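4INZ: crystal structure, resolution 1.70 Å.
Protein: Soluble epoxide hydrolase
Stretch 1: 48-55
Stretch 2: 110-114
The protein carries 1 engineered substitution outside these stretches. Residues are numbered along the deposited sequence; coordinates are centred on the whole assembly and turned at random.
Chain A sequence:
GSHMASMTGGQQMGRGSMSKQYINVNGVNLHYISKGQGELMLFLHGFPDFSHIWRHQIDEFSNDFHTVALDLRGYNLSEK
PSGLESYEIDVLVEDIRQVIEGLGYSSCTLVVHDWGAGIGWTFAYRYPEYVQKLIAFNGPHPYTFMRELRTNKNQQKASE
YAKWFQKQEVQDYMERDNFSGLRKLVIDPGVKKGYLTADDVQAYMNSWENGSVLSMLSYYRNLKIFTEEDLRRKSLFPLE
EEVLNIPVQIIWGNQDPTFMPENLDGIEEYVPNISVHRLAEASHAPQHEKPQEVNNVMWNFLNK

Stretch 1 48-55: PDFSHIWR
Stretch 2 (110-114) LVVHD

Packing of side chains, with no hydrogen bond between them, joins these two stretches of soluble epoxide hydrolase. The backbones stand well apart, with CA of Ile53 9.8 Å from CA of His113 and CA of Trp54 9.5 Å from CA of Val111, so the gap must be filled by side chains; 219 Å² is buried in all.

The first stretch starts at Pro48, which follows a cis peptide bond (phi/psi -107/45), and runs through extended Asp49 (-90/-154) and Phe50 (-173/-170) into a 3-10 turn at 51-54. Its i to i+3 bonds are Ile53 N to Phe50 O (3.0 Å), Trp54 N to Ser51 O (3.1 Å) and Arg55 N to His52 O (3.0 Å); Arg55 NH1 also reaches His52 O at 3.1 Å. Trp54 is at the N-cap position before a helix. In the second stretch, residues 110-112 end a strand (Val111 -120/123, Val112 -139/155), and His113 (-153/135) leads to Asp114, whose positive phi (59/-126) turns the chain before the next helix.

The apolar contact centres on Trp54, long enough to span the gap. With chi1 m and chi2 110°, its indole brings CZ3 to 3.8 Å from Val111 CG1 and CZ2 to 3.7 Å from His113 CB, while CH2 meets the backbone C of Val112 at 4.1 Å, at the ring edge. Val111 (chi1 t) points its CA-to-CB bond toward the turn, offering a compact methyl surface; the strand's alternation sends that of Val112 away.

Around the His113 ring (chi1 t) the contacts are looser. Ile53, an aliphatic side chain suited to this buried site and t at both chi angles, places CD1 beside the imidazole. Asp49 (chi1 m, chi2 -66°) directs its carboxylate to the ring edge without bonding to it; its OD1 is hydrogen-bonded elsewhere in the structure, which helps a charged group tolerate burial.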

ATOM      1  N   PRO A  48       0.786  -7.955  -4.202  1.00 18.63           N
ATOM      2  CA  PRO A  48      -0.439  -8.311  -4.917  1.00 17.75           C
ATOM      3  C   PRO A  48      -1.532  -8.682  -3.933  1.00 16.85           C
ATOM      4  O   PRO A  48      -2.226  -9.684  -4.129  1.00 20.08           O
ATOM      5  CB  PRO A  48      -0.015  -9.572  -5.657  1.00 18.22           C
ATOM      6  CG  PRO A  48       0.852 -10.270  -4.643  1.00 20.80           C
ATOM      7  CD  PRO A  48       1.552  -9.166  -3.849  1.00 18.83           C
ATOM      8  N   ASP A  49      -1.683  -7.887  -2.882  1.00 17.55           N
ATOM      9  CA  ASP A  49      -2.665  -8.184  -1.849  1.00 18.67           C
ATOM     10  C   ASP A  49      -4.004  -7.531  -2.169  1.00 18.62           C
ATOM     11  O   ASP A  49      -4.323  -7.291  -3.328  1.00 18.09           O
ATOM     12  CB  ASP A  49      -2.138  -7.708  -0.495  1.00 18.89           C
ATOM     13  CG  ASP A  49      -0.724  -8.189  -0.237  1.00 20.58           C
ATOM     14  OD1 ASP A  49      -0.538  -9.414  -0.102  1.00 21.51           O
ATOM     15  OD2 ASP A  49       0.201  -7.351  -0.193  1.00 21.93           O
ATOM     16  N   PHE A  50      -4.782  -7.265  -1.129  1.00 18.16           N
ATOM     17  CA  PHE A  50      -6.085  -6.628  -1.263  1.00 17.00           C
ATOM     18  C   PHE A  50      -6.596  -6.336   0.137  1.00 17.32           C
ATOM     19  O   PHE A  50      -5.847  -6.458   1.096  1.00 17.23           O
ATOM     20  CB  PHE A  50      -7.070  -7.497  -2.074  1.00 17.66           C
ATOM     21  CG  PHE A  50      -7.437  -8.815  -1.425  1.00 18.56           C
ATOM     22  CD1 PHE A  50      -6.476  -9.788  -1.172  1.00 19.18           C
ATOM     23  CD2 PHE A  50      -8.764  -9.103  -1.129  1.00 18.25           C
ATOM     24  CE1 PHE A  50      -6.824 -11.011  -0.601  1.00 18.97           C
ATOM     25  CE2 PHE A  50      -9.131 -10.328  -0.560  1.00 19.62           C
ATOM     26  CZ  PHE A  50      -8.158 -11.284  -0.298  1.00 20.16           C
ATOM     27  N   SER A  51      -7.860  -5.945   0.261  1.00 17.75           N
ATOM     28  CA  SER A  51      -8.381  -5.504   1.552  1.00 17.39           C
ATOM     29  C   SER A  51      -8.137  -6.500   2.688  1.00 17.63           C
ATOM     30  O   SER A  51      -7.934  -6.103   3.843  1.00 16.74           O
ATOM     31  CB  SER A  51      -9.872  -5.178   1.431  1.00 18.37           C
ATOM     32  OG  SER A  51     -10.569  -6.272   0.849  1.00 19.64           O
ATOM     33  N   HIS A  52      -8.151  -7.788   2.363  1.00 18.21           N
ATOM     34  CA  HIS A  52      -8.039  -8.839   3.378  1.00 18.70           C
ATOM     35  C   HIS A  52      -6.724  -8.767   4.167  1.00 17.98           C
ATOM     36  O   HIS A  52      -6.643  -9.275   5.285  1.00 18.07           O
ATOM     37  CB  HIS A  52      -8.180 -10.213   2.707  1.00 18.70           C
ATOM     38  CG  HIS A  52      -8.271 -11.365   3.658  1.00 19.06           C
ATOM     39  ND1 HIS A  52      -9.364 -11.578   4.473  1.00 20.14           N
ATOM     40  CD2 HIS A  52      -7.421 -12.393   3.895  1.00 18.98           C
ATOM     41  CE1 HIS A  52      -9.174 -12.679   5.183  1.00 21.33           C
ATOM     42  NE2 HIS A  52      -8.005 -13.195   4.850  1.00 20.16           N
ATOM     43  N   ILE A  53      -5.692  -8.143   3.603  1.00 16.60           N
ATOM     44  CA  ILE A  53      -4.408  -8.114   4.310  1.00 16.12           C
ATOM     45  C   ILE A  53      -4.537  -7.379   5.649  1.00 16.91           C
ATOM     46  O   ILE A  53      -3.741  -7.591   6.570  1.00 18.46           O
ATOM     47  CB  ILE A  53      -3.260  -7.517   3.460  1.00 14.63           C
ATOM     48  CG1 ILE A  53      -1.905  -7.821   4.112  1.00 15.20           C
ATOM     49  CG2 ILE A  53      -3.444  -5.999   3.258  1.00 15.72           C
ATOM     50  CD1 ILE A  53      -0.739  -7.576   3.189  1.00 17.17           C
ATOM     51  N   TRP A  54      -5.565  -6.542   5.761  1.00 16.60           N
ATOM     52  CA  TRP A  54      -5.756  -5.706   6.943  1.00 16.70           C
ATOM     53  C   TRP A  54      -6.667  -6.328   7.997  1.00 17.02           C
ATOM     54  O   TRP A  54      -7.015  -5.679   8.991  1.00 17.68           O
ATOM     55  CB  TRP A  54      -6.332  -4.352   6.531  1.00 15.81           C
ATOM     56  CG  TRP A  54      -5.456  -3.588   5.607  1.00 16.07           C
ATOM     57  CD1 TRP A  54      -5.686  -3.321   4.281  1.00 15.81           C
ATOM     58  CD2 TRP A  54      -4.203  -2.983   5.931  1.00 16.21           C
ATOM     59  NE1 TRP A  54      -4.650  -2.574   3.765  1.00 16.80           N
ATOM     60  CE2 TRP A  54      -3.730  -2.352   4.757  1.00 16.75           C
ATOM     61  CE3 TRP A  54      -3.442  -2.903   7.102  1.00 16.08           C
ATOM     62  CZ2 TRP A  54      -2.518  -1.656   4.720  1.00 17.41           C
ATOM     63  CZ3 TRP A  54      -2.238  -2.201   7.066  1.00 16.35           C
ATOM     64  CH2 TRP A  54      -1.791  -1.587   5.880  1.00 16.80           C
ATOM     65  N   ARG A  55      -7.046  -7.584   7.784  1.00 16.01           N
ATOM     66  CA  ARG A  55      -8.043  -8.241   8.634  1.00 17.89           C
ATOM     67  C   ARG A  55      -7.808  -8.084  10.145  1.00 18.24           C
ATOM     68  O   ARG A  55      -8.763  -7.903  10.911  1.00 18.28           O
ATOM     69  CB  ARG A  55      -8.145  -9.726   8.266  1.00 18.85           C
ATOM     70  CG  ARG A  55      -6.840 -10.504   8.439  1.00 18.70           C
ATOM     71  CD  ARG A  55      -6.855 -11.781   7.596  1.00 19.10           C
ATOM     72  NE  ARG A  55      -5.634 -12.562   7.755  1.00 18.23           N
ATOM     73  CZ  ARG A  55      -4.498 -12.300   7.119  1.00 18.74           C
ATOM     74  NH1 ARG A  55      -4.430 -11.269   6.278  1.00 17.80           N
ATOM     75  NH2 ARG A  55      -3.429 -13.063   7.329  1.00 19.17           N
ATOM     76  N   LEU A 110      -5.149   7.520   7.889  1.00 20.70           N
ATOM     77  CA  LEU A 110      -4.815   6.770   6.682  1.00 19.38           C
ATOM     78  C   LEU A 110      -3.710   5.746   6.965  1.00 18.80           C
ATOM     79  O   LEU A 110      -2.630   6.100   7.451  1.00 21.70           O
ATOM     80  CB  LEU A 110      -4.373   7.732   5.576  1.00 19.35           C
ATOM     81  CG  LEU A 110      -4.271   7.151   4.166  1.00 21.32           C
ATOM     82  CD1 LEU A 110      -5.638   6.676   3.699  1.00 23.08           C
ATOM     83  CD2 LEU A 110      -3.697   8.184   3.194  1.00 21.87           C
ATOM     84  N   VAL A 111      -3.984   4.479   6.661  1.00 17.62           N
ATOM     85  CA  VAL A 111      -3.058   3.379   6.965  1.00 16.77           C
ATOM     86  C   VAL A 111      -2.662   2.695   5.660  1.00 16.98           C
ATOM     87  O   VAL A 111      -3.526   2.238   4.915  1.00 19.42           O
ATOM     88  CB  VAL A 111      -3.726   2.354   7.897  1.00 17.57           C
ATOM     89  CG1 VAL A 111      -2.707   1.303   8.372  1.00 17.76           C
ATOM     90  CG2 VAL A 111      -4.353   3.069   9.076  1.00 18.89           C
ATOM     91  N   VAL A 112      -1.367   2.631   5.369  1.00 15.24           N
ATOM     92  CA  VAL A 112      -0.949   2.325   3.998  1.00 16.89           C
ATOM     93  C   VAL A 112       0.235   1.370   3.915  1.00 17.06           C
ATOM     94  O   VAL A 112       1.044   1.300   4.836  1.00 17.66           O
ATOM     95  CB  VAL A 112      -0.607   3.622   3.226  1.00 18.19           C
ATOM     96  CG1 VAL A 112      -1.809   4.572   3.222  1.00 18.89           C
ATOM     97  CG2 VAL A 112       0.606   4.309   3.841  1.00 18.63           C
ATOM     98  N   HIS A 113       0.337   0.658   2.792  1.00 16.00           N
ATOM     99  CA  HIS A 113       1.355  -0.377   2.600  1.00 16.96           C
ATOM    100  C   HIS A 113       1.667  -0.522   1.105  1.00 18.32           C
ATOM    101  O   HIS A 113       0.754  -0.527   0.280  1.00 18.96           O
ATOM    102  CB  HIS A 113       0.817  -1.702   3.164  1.00 16.49           C
ATOM    103  CG  HIS A 113       1.686  -2.893   2.918  1.00 17.10           C
ATOM    104  ND1 HIS A 113       2.999  -2.974   3.348  1.00 20.04           N
ATOM    105  CD2 HIS A 113       1.408  -4.086   2.339  1.00 14.49           C
ATOM    106  CE1 HIS A 113       3.494  -4.154   3.019  1.00 16.89           C
ATOM    107  NE2 HIS A 113       2.550  -4.846   2.401  1.00 22.03           N
ATOM    108  N   ASP A 114       2.953  -0.602   0.766  1.00 18.85           N
ATOM    109  CA  ASP A 114       3.400  -0.956  -0.590  1.00 21.25           C
ATOM    110  C   ASP A 114       2.851   0.050  -1.620  1.00 20.36           C
ATOM    111  O   ASP A 114       3.042   1.256  -1.446  1.00 20.66           O
ATOM    112  CB  ASP A 114       3.019  -2.417  -0.903  1.00 21.60           C
ATOM    113  CG  ASP A 114       3.681  -2.954  -2.164  1.00 24.31           C
ATOM    114  OD1 ASP A 114       4.848  -3.415  -2.088  1.00 28.60           O
ATOM    115  OD2 ASP A 114       3.031  -2.932  -3.228  1.00 21.92           O
TER